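Local coordinates for protein methylocystis parvus OBBP MbnE (Methylocystis parvus OBBP, PDB 5ICQ) that probably binds the copper chelator methanobactin in the periplasm, as a solute-binding protein of the family-5 type, at residues F96-L110 and E192-P204. Residues are numbered along the deposited sequence; the frame is centred on the assembly and turned at random.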
ATOM      1  N   PHE A  96       6.866 -15.282  11.851  1.00 10.94           N
ATOM      2  CA  PHE A  96       7.667 -14.194  12.406  1.00  8.73           C
ATOM      3  C   PHE A  96       6.772 -13.128  13.023  1.00 15.07           C
ATOM      4  O   PHE A  96       5.856 -12.627  12.363  1.00 13.68           O
ATOM      5  CB  PHE A  96       8.531 -13.556  11.318  1.00 10.67           C
ATOM      6  CG  PHE A  96       9.454 -14.522  10.636  1.00 12.43           C
ATOM      7  CD1 PHE A  96      10.515 -15.091  11.326  1.00 14.66           C
ATOM      8  CD2 PHE A  96       9.274 -14.839   9.303  1.00 11.31           C
ATOM      9  CE1 PHE A  96      11.380 -15.968  10.696  1.00 18.90           C
ATOM     10  CE2 PHE A  96      10.138 -15.713   8.656  1.00 16.41           C
ATOM     11  CZ  PHE A  96      11.186 -16.284   9.354  1.00 18.29           C
ATOM     12  N   GLN A  97       7.068 -12.747  14.264  1.00 12.00           N
ATOM     13  CA  GLN A  97       6.217 -11.834  15.014  1.00 12.21           C
ATOM     14  C   GLN A  97       6.967 -10.562  15.374  1.00 11.17           C
ATOM     15  O   GLN A  97       8.169 -10.587  15.641  1.00 12.34           O
ATOM     16  CB  GLN A  97       5.732 -12.465  16.321  1.00  8.60           C
ATOM     17  CG  GLN A  97       4.937 -13.714  16.155  1.00 11.78           C
ATOM     18  CD  GLN A  97       4.386 -14.148  17.486  1.00 13.13           C
ATOM     19  OE1 GLN A  97       5.141 -14.379  18.435  1.00 12.10           O
ATOM     20  NE2 GLN A  97       3.068 -14.217  17.582  1.00  9.62           N
ATOM     21  N   GLY A  98       6.233  -9.451  15.441  1.00 10.75           N
ATOM     22  CA  GLY A  98       6.791  -8.219  15.957  1.00 10.00           C
ATOM     23  C   GLY A  98       6.582  -8.054  17.451  1.00 13.81           C
ATOM     24  O   GLY A  98       5.940  -8.860  18.127  1.00 10.51           O
ATOM     25  N   LEU A  99       7.140  -6.962  17.975  1.00 10.31           N
ATOM     26  CA  LEU A  99       6.921  -6.623  19.376  1.00 10.25           C
ATOM     27  C   LEU A  99       5.456  -6.306  19.658  1.00  9.67           C
ATOM     28  O   LEU A  99       4.950  -6.599  20.750  1.00 10.59           O
ATOM     29  CB  LEU A  99       7.800  -5.439  19.755  1.00 14.14           C
ATOM     30  CG  LEU A  99       9.281  -5.758  19.899  1.00 18.65           C
ATOM     31  CD1 LEU A  99      10.086  -4.444  19.972  1.00 14.88           C
ATOM     32  CD2 LEU A  99       9.508  -6.620  21.130  1.00 16.06           C
ATOM     33  N   MET A 100       4.765  -5.687  18.703  1.00  9.57           N
ATOM     34  CA  MET A 100       3.369  -5.320  18.879  1.00  8.76           C
ATOM     35  C   MET A 100       2.593  -5.728  17.636  1.00 12.99           C
ATOM     36  O   MET A 100       3.159  -5.888  16.551  1.00 11.68           O
ATOM     37  CB  MET A 100       3.211  -3.819  19.165  1.00  9.52           C
ATOM     38  CG  MET A 100       3.914  -3.376  20.468  1.00 11.37           C
ATOM     39  SD  MET A 100       3.666  -1.614  20.847  1.00 16.33           S
ATOM     40  CE  MET A 100       1.996  -1.677  21.508  1.00 15.60           C
ATOM     41  N   ALA A 101       1.293  -5.937  17.821  1.00 10.76           N
ATOM     42  CA  ALA A 101       0.406  -6.421  16.772  1.00 12.43           C
ATOM     43  C   ALA A 101      -0.448  -5.261  16.284  1.00 12.40           C
ATOM     44  O   ALA A 101      -1.004  -4.516  17.093  1.00 10.33           O
ATOM     45  CB  ALA A 101      -0.486  -7.554  17.299  1.00 10.40           C
ATOM     46  N   ARG A 102      -0.569  -5.112  14.973  1.00 11.75           N
ATOM     47  CA  ARG A 102      -1.324  -4.000  14.407  1.00 11.06           C
ATOM     48  C   ARG A 102      -2.797  -4.386  14.283  1.00 13.00           C
ATOM     49  O   ARG A 102      -3.122  -5.440  13.729  1.00 12.15           O
ATOM     50  CB  ARG A 102      -0.754  -3.628  13.040  1.00 11.07           C
ATOM     51  CG  ARG A 102      -1.448  -2.447  12.399  1.00 13.89           C
ATOM     52  CD  ARG A 102      -0.651  -1.968  11.183  1.00 16.93           C
ATOM     53  NE  ARG A 102      -1.185  -0.725  10.629  1.00 15.23           N
ATOM     54  CZ  ARG A 102      -0.579  -0.019   9.677  1.00 26.26           C
ATOM     55  NH1 ARG A 102       0.585  -0.430   9.189  1.00 22.75           N
ATOM     56  NH2 ARG A 102      -1.121   1.106   9.224  1.00 19.91           N
ATOM     57  N   SER A 103      -3.687  -3.563  14.829  1.00  9.50           N
ATOM     58  CA  SER A 103      -5.110  -3.757  14.587  1.00  9.26           C
ATOM     59  C   SER A 103      -5.470  -3.137  13.249  1.00 14.78           C
ATOM     60  O   SER A 103      -5.267  -1.934  13.042  1.00 15.03           O
ATOM     61  CB  SER A 103      -5.976  -3.132  15.676  1.00 11.63           C
ATOM     62  OG  SER A 103      -7.336  -3.243  15.275  1.00 12.04           O
ATOM     63  N   GLN A 104      -6.016  -3.948  12.344  1.00 14.72           N
ATOM     64  CA  GLN A 104      -6.440  -3.410  11.059  1.00 17.03           C
ATOM     65  C   GLN A 104      -7.784  -2.709  11.130  1.00 17.43           C
ATOM     66  O   GLN A 104      -8.322  -2.307  10.091  1.00 18.75           O
ATOM     67  CB  GLN A 104      -6.465  -4.516  10.004  1.00 17.72           C
ATOM     68  CG  GLN A 104      -5.103  -4.758   9.366  1.00 27.99           C
ATOM     69  CD  GLN A 104      -4.395  -3.462   8.948  1.00 37.64           C
ATOM     70  OE1 GLN A 104      -5.019  -2.532   8.420  1.00 40.01           O
ATOM     71  NE2 GLN A 104      -3.085  -3.400   9.181  1.00 29.49           N
ATOM     72  N   ASP A 105      -8.337  -2.542  12.323  1.00 12.92           N
ATOM     73  CA  ASP A 105      -9.558  -1.766  12.491  1.00 14.60           C
ATOM     74  C   ASP A 105      -9.302  -0.279  12.717  1.00 13.47           C
ATOM     75  O   ASP A 105     -10.264   0.488  12.849  1.00 13.56           O
ATOM     76  CB  ASP A 105     -10.377  -2.321  13.654  1.00 19.97           C
ATOM     77  CG  ASP A 105     -11.858  -2.318  13.361  1.00 22.75           C
ATOM     78  OD1 ASP A 105     -12.242  -2.625  12.208  1.00 20.68           O
ATOM     79  OD2 ASP A 105     -12.631  -2.002  14.279  1.00 29.66           O
ATOM     80  N   GLU A 106      -8.046   0.141  12.782  1.00 12.37           N
ATOM     81  CA  GLU A 106      -7.659   1.533  12.954  1.00 11.69           C
ATOM     82  C   GLU A 106      -6.641   1.886  11.881  1.00 12.67           C
ATOM     83  O   GLU A 106      -6.016   0.992  11.300  1.00 13.49           O
ATOM     84  CB  GLU A 106      -7.074   1.771  14.351  1.00 14.22           C
ATOM     85  CG  GLU A 106      -8.082   1.524  15.485  1.00 18.81           C
ATOM     86  CD  GLU A 106      -7.454   1.602  16.874  1.00 15.75           C
ATOM     87  OE1 GLU A 106      -6.989   2.686  17.276  1.00 14.68           O
ATOM     88  OE2 GLU A 106      -7.421   0.566  17.565  1.00 13.48           O
ATOM     89  N   PRO A 107      -6.470   3.177  11.565  1.00 15.24           N
ATOM     90  CA  PRO A 107      -5.478   3.536  10.528  1.00 11.50           C
ATOM     91  C   PRO A 107      -4.077   3.028  10.833  1.00 11.69           C
ATOM     92  O   PRO A 107      -3.442   2.398   9.976  1.00 14.52           O
ATOM     93  CB  PRO A 107      -5.535   5.075  10.503  1.00 13.73           C
ATOM     94  CG  PRO A 107      -6.864   5.434  11.063  1.00 18.23           C
ATOM     95  CD  PRO A 107      -7.239   4.345  12.037  1.00 16.30           C
ATOM     96  N   PHE A 108      -3.574   3.280  12.038  1.00 14.29           N
ATOM     97  CA  PHE A 108      -2.247   2.809  12.423  1.00 11.91           C
ATOM     98  C   PHE A 108      -2.142   2.751  13.945  1.00 12.79           C
ATOM     99  O   PHE A 108      -1.650   3.698  14.572  1.00 13.26           O
ATOM    100  CB  PHE A 108      -1.170   3.736  11.833  1.00 17.90           C
ATOM    101  CG  PHE A 108       0.233   3.144  11.809  1.00 15.31           C
ATOM    102  CD1 PHE A 108       0.489   1.863  12.281  1.00 15.38           C
ATOM    103  CD2 PHE A 108       1.298   3.892  11.316  1.00 17.69           C
ATOM    104  CE1 PHE A 108       1.787   1.332  12.250  1.00 16.07           C
ATOM    105  CE2 PHE A 108       2.591   3.377  11.293  1.00 22.79           C
ATOM    106  CZ  PHE A 108       2.837   2.093  11.760  1.00 16.47           C
ATOM    107  N   THR A 109      -2.607   1.654  14.552  1.00 10.81           N
ATOM    108  CA  THR A 109      -2.541   1.475  16.000  1.00 12.57           C
ATOM    109  C   THR A 109      -2.015   0.084  16.308  1.00 11.34           C
ATOM    110  O   THR A 109      -2.396  -0.891  15.647  1.00  8.04           O
ATOM    111  CB  THR A 109      -3.907   1.667  16.690  1.00  8.94           C
ATOM    112  OG1 THR A 109      -4.427   2.970  16.397  1.00 13.14           O
ATOM    113  CG2 THR A 109      -3.772   1.544  18.216  1.00  9.54           C
ATOM    114  N   LEU A 110      -1.129   0.001  17.303  1.00  9.58           N
ATOM    115  CA  LEU A 110      -0.464  -1.238  17.685  1.00 11.86           C
ATOM    116  C   LEU A 110      -0.858  -1.637  19.101  1.00 12.95           C
ATOM    117  O   LEU A 110      -1.051  -0.779  19.961  1.00 12.75           O
ATOM    118  CB  LEU A 110       1.055  -1.081  17.621  1.00 14.12           C
ATOM    119  CG  LEU A 110       1.568  -0.563  16.281  1.00 12.44           C
ATOM    120  CD1 LEU A 110       3.073  -0.347  16.365  1.00 10.06           C
ATOM    121  CD2 LEU A 110       1.227  -1.561  15.172  1.00 11.44           C
ATOM    122  N   GLU A 192       6.987   8.666  13.687  1.00 16.99           N
ATOM    123  CA  GLU A 192       6.663   7.329  13.211  1.00 16.04           C
ATOM    124  C   GLU A 192       7.659   6.278  13.701  1.00 19.44           C
ATOM    125  O   GLU A 192       7.308   5.095  13.787  1.00 16.84           O
ATOM    126  CB  GLU A 192       6.622   7.356  11.684  1.00 25.21           C
ATOM    127  CG  GLU A 192       5.897   6.214  11.017  1.00 30.58           C
ATOM    128  CD  GLU A 192       6.016   6.295   9.509  1.00 46.59           C
ATOM    129  OE1 GLU A 192       6.109   7.422   8.971  1.00 43.89           O
ATOM    130  OE2 GLU A 192       6.025   5.230   8.858  1.00 57.28           O
ATOM    131  N   LEU A 193       8.875   6.693  14.064  1.00 17.71           N
ATOM    132  CA  LEU A 193       9.928   5.728  14.370  1.00 17.62           C
ATOM    133  C   LEU A 193       9.584   4.750  15.495  1.00 18.62           C
ATOM    134  O   LEU A 193       9.916   3.561  15.348  1.00 17.83           O
ATOM    135  CB  LEU A 193      11.236   6.477  14.667  1.00 15.87           C
ATOM    136  CG  LEU A 193      12.482   5.625  14.912  1.00 17.82           C
ATOM    137  CD1 LEU A 193      12.702   4.695  13.749  1.00 17.73           C
ATOM    138  CD2 LEU A 193      13.702   6.527  15.103  1.00 18.98           C
ATOM    139  N   PRO A 194       8.938   5.143  16.603  1.00 16.77           N
ATOM    140  CA  PRO A 194       8.596   4.138  17.625  1.00 14.89           C
ATOM    141  C   PRO A 194       7.674   3.041  17.125  1.00 15.28           C
ATOM    142  O   PRO A 194       7.803   1.894  17.576  1.00 12.83           O
ATOM    143  CB  PRO A 194       7.924   4.968  18.727  1.00 19.75           C
ATOM    144  CG  PRO A 194       8.503   6.332  18.567  1.00 17.98           C
ATOM    145  CD  PRO A 194       8.636   6.508  17.079  1.00 21.77           C
ATOM    146  N   LEU A 195       6.744   3.357  16.215  1.00 14.26           N
ATOM    147  CA  LEU A 195       5.853   2.331  15.681  1.00 12.33           C
ATOM    148  C   LEU A 195       6.581   1.430  14.691  1.00 12.27           C
ATOM    149  O   LEU A 195       6.298   0.231  14.618  1.00 11.90           O
ATOM    150  CB  LEU A 195       4.626   2.965  15.012  1.00 11.85           C
ATOM    151  CG  LEU A 195       3.554   3.576  15.916  1.00 13.06           C
ATOM    152  CD1 LEU A 195       3.945   4.967  16.399  1.00 15.71           C
ATOM    153  CD2 LEU A 195       2.217   3.606  15.202  1.00 14.20           C
ATOM    154  N   ILE A 196       7.510   1.995  13.914  1.00 10.58           N
ATOM    155  CA  ILE A 196       8.350   1.183  13.036  1.00 12.59           C
ATOM    156  C   ILE A 196       9.183   0.200  13.855  1.00 10.89           C
ATOM    157  O   ILE A 196       9.314  -0.977  13.497  1.00 13.60           O
ATOM    158  CB  ILE A 196       9.236   2.094  12.166  1.00 17.06           C
ATOM    159  CG1 ILE A 196       8.386   2.847  11.141  1.00 22.59           C
ATOM    160  CG2 ILE A 196      10.322   1.283  11.455  1.00 14.46           C
ATOM    161  CD1 ILE A 196       9.104   4.004  10.504  1.00 25.46           C
ATOM    162  N   LEU A 197       9.762   0.663  14.966  1.00 13.37           N
ATOM    163  CA  LEU A 197      10.506  -0.245  15.838  1.00  9.48           C
ATOM    164  C   LEU A 197       9.598  -1.306  16.442  1.00 13.29           C
ATOM    165  O   LEU A 197      10.016  -2.454  16.637  1.00 13.09           O
ATOM    166  CB  LEU A 197      11.200   0.546  16.954  1.00 13.02           C
ATOM    167  CG  LEU A 197      12.281   1.525  16.492  1.00 14.36           C
ATOM    168  CD1 LEU A 197      12.729   2.424  17.644  1.00 16.79           C
ATOM    169  CD2 LEU A 197      13.462   0.757  15.927  1.00 17.82           C
ATOM    170  N   ALA A 198       8.354  -0.937  16.748  1.00 11.37           N
ATOM    171  CA  ALA A 198       7.415  -1.862  17.367  1.00 12.86           C
ATOM    172  C   ALA A 198       6.973  -2.983  16.434  1.00 14.74           C
ATOM    173  O   ALA A 198       6.529  -4.029  16.917  1.00 14.22           O
ATOM    174  CB  ALA A 198       6.196  -1.086  17.864  1.00 10.79           C
ATOM    175  N   ILE A 199       7.057  -2.804  15.115  1.00  9.47           N
ATOM    176  CA  ILE A 199       6.641  -3.865  14.210  1.00 10.19           C
ATOM    177  C   ILE A 199       7.827  -4.623  13.623  1.00 10.93           C
ATOM    178  O   ILE A 199       7.635  -5.467  12.746  1.00 11.34           O
ATOM    179  CB  ILE A 199       5.722  -3.325  13.099  1.00 13.89           C
ATOM    180  CG1 ILE A 199       6.423  -2.229  12.291  1.00 10.71           C
ATOM    181  CG2 ILE A 199       4.418  -2.802  13.700  1.00 14.09           C
ATOM    182  CD1 ILE A 199       5.554  -1.712  11.093  1.00 15.60           C
ATOM    183  N   MET A 200       9.046  -4.347  14.084  1.00 10.59           N
ATOM    184  CA  MET A 200      10.202  -5.131  13.659  1.00 11.28           C
ATOM    185  C   MET A 200       9.991  -6.600  14.030  1.00 14.07           C
ATOM    186  O   MET A 200       9.539  -6.888  15.140  1.00 11.02           O
ATOM    187  CB  MET A 200      11.471  -4.610  14.345  1.00 13.27           C
ATOM    188  CG  MET A 200      12.731  -5.394  14.010  1.00 12.53           C
ATOM    189  SD  MET A 200      14.063  -5.092  15.192  1.00 17.09           S
ATOM    190  CE  MET A 200      13.445  -6.021  16.596  1.00 17.65           C
ATOM    191  N   PRO A 201      10.292  -7.549  13.134  1.00 10.15           N
ATOM    192  CA  PRO A 201      10.195  -8.967  13.515  1.00  9.39           C
ATOM    193  C   PRO A 201      11.267  -9.330  14.525  1.00 10.98           C
ATOM    194  O   PRO A 201      12.390  -8.827  14.465  1.00 10.47           O
ATOM    195  CB  PRO A 201      10.413  -9.705  12.190  1.00 12.37           C
ATOM    196  CG  PRO A 201      11.290  -8.757  11.400  1.00 17.27           C
ATOM    197  CD  PRO A 201      10.744  -7.395  11.735  1.00 12.00           C
ATOM    198  N   VAL A 202      10.920 -10.212  15.455  1.00 11.67           N
ATOM    199  CA  VAL A 202      11.859 -10.647  16.486  1.00  6.90           C
ATOM    200  C   VAL A 202      12.381 -12.022  16.094  1.00 11.04           C
ATOM    201  O   VAL A 202      11.629 -13.003  16.064  1.00 11.26           O
ATOM    202  CB  VAL A 202      11.220 -10.667  17.878  1.00  9.57           C
ATOM    203  CG1 VAL A 202      12.238 -11.164  18.903  1.00 13.00           C
ATOM    204  CG2 VAL A 202      10.723  -9.261  18.258  1.00 10.61           C
ATOM    205  N   LEU A 203      13.672 -12.095  15.788  1.00 10.01           N
ATOM    206  CA  LEU A 203      14.335 -13.264  15.226  1.00  7.41           C
ATOM    207  C   LEU A 203      15.216 -13.933  16.277  1.00 10.05           C
ATOM    208  O   LEU A 203      15.741 -13.255  17.169  1.00 11.27           O
ATOM    209  CB  LEU A 203      15.194 -12.872  14.020  1.00  9.25           C
ATOM    210  CG  LEU A 203      14.431 -12.076  12.954  1.00 14.17           C
ATOM    211  CD1 LEU A 203      15.370 -11.605  11.868  1.00 18.89           C
ATOM    212  CD2 LEU A 203      13.300 -12.904  12.364  1.00 12.19           C
ATOM    213  N   PRO A 204      15.412 -15.247  16.191  1.00 13.47           N
ATOM    214  CA  PRO A 204      16.124 -15.982  17.250  1.00 13.60           C
ATOM    215  C   PRO A 204      17.645 -15.940  17.089  1.00 12.43           C
ATOM    216  O   PRO A 204      18.211 -16.572  16.199  1.00 14.26           O
ATOM    217  CB  PRO A 204      15.576 -17.409  17.107  1.00 11.76           C
ATOM    218  CG  PRO A 204      15.271 -17.532  15.627  1.00 16.84           C
ATOM    219  CD  PRO A 204      14.810 -16.151  15.188  1.00 15.21           C
TER
HETATM  220  O   HOH W   1       9.108 -14.131  15.667  1.00 12.39           O
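A beta hairpin, strands 100-103 and 109-120, joined by a loop that begins with a type I turn from S103 to E106, packs one side against the short helix 193-198 and the chain that leaves it. F108 and L195 meet at one end: methyl CD2 of L195 sits over the ring face, 3.6 Å from the centroid of F108 and 6° off its normal, a CH-pi contact. With CG anti to the backbone N (chi1 -163°), F108 brings its ring under L195, with CG of E192 at its edge. The R102 guanidinium lies with one face against CD1 of F108, while its NH2 donates in plane to P107 O at 2.8 Å. Replacing F108 with an alanine would probably open a gap beneath L195 CD2 and leave one face of the R102 guanidinium without its aromatic neighbour. Next along the hairpin, L110 splits its methyls: CD1 presses on A198 CB at 3.5 Å, and CD2 meets I199 CG2 at 3.7 Å. The thioether SD of M100 touches A198 CB, its side chain also touching I118 of strand 109-120. At the helix C-terminus the backbones join: M100 N donates to A198 O (3.0 Å), from 19° off the carbonyl plane. Further on, V202 N donates to Q97 O at 2.8 Å, and a water bridges Q97 N and V202 O. Beside these bonds L99 crosses V202 at about a right angle, and L203 CD2 reaches F96 CD1 at 3.7 Å. The amide of Q97 is held elsewhere, by S224, Y246 and W247. L193, I196 and L197 touch helix 161-168. A short helix and its following chain thus pack on a hairpin of the antiparallel sheet, within the mixed alpha/beta fold expected of a family-5 solute-binding protein.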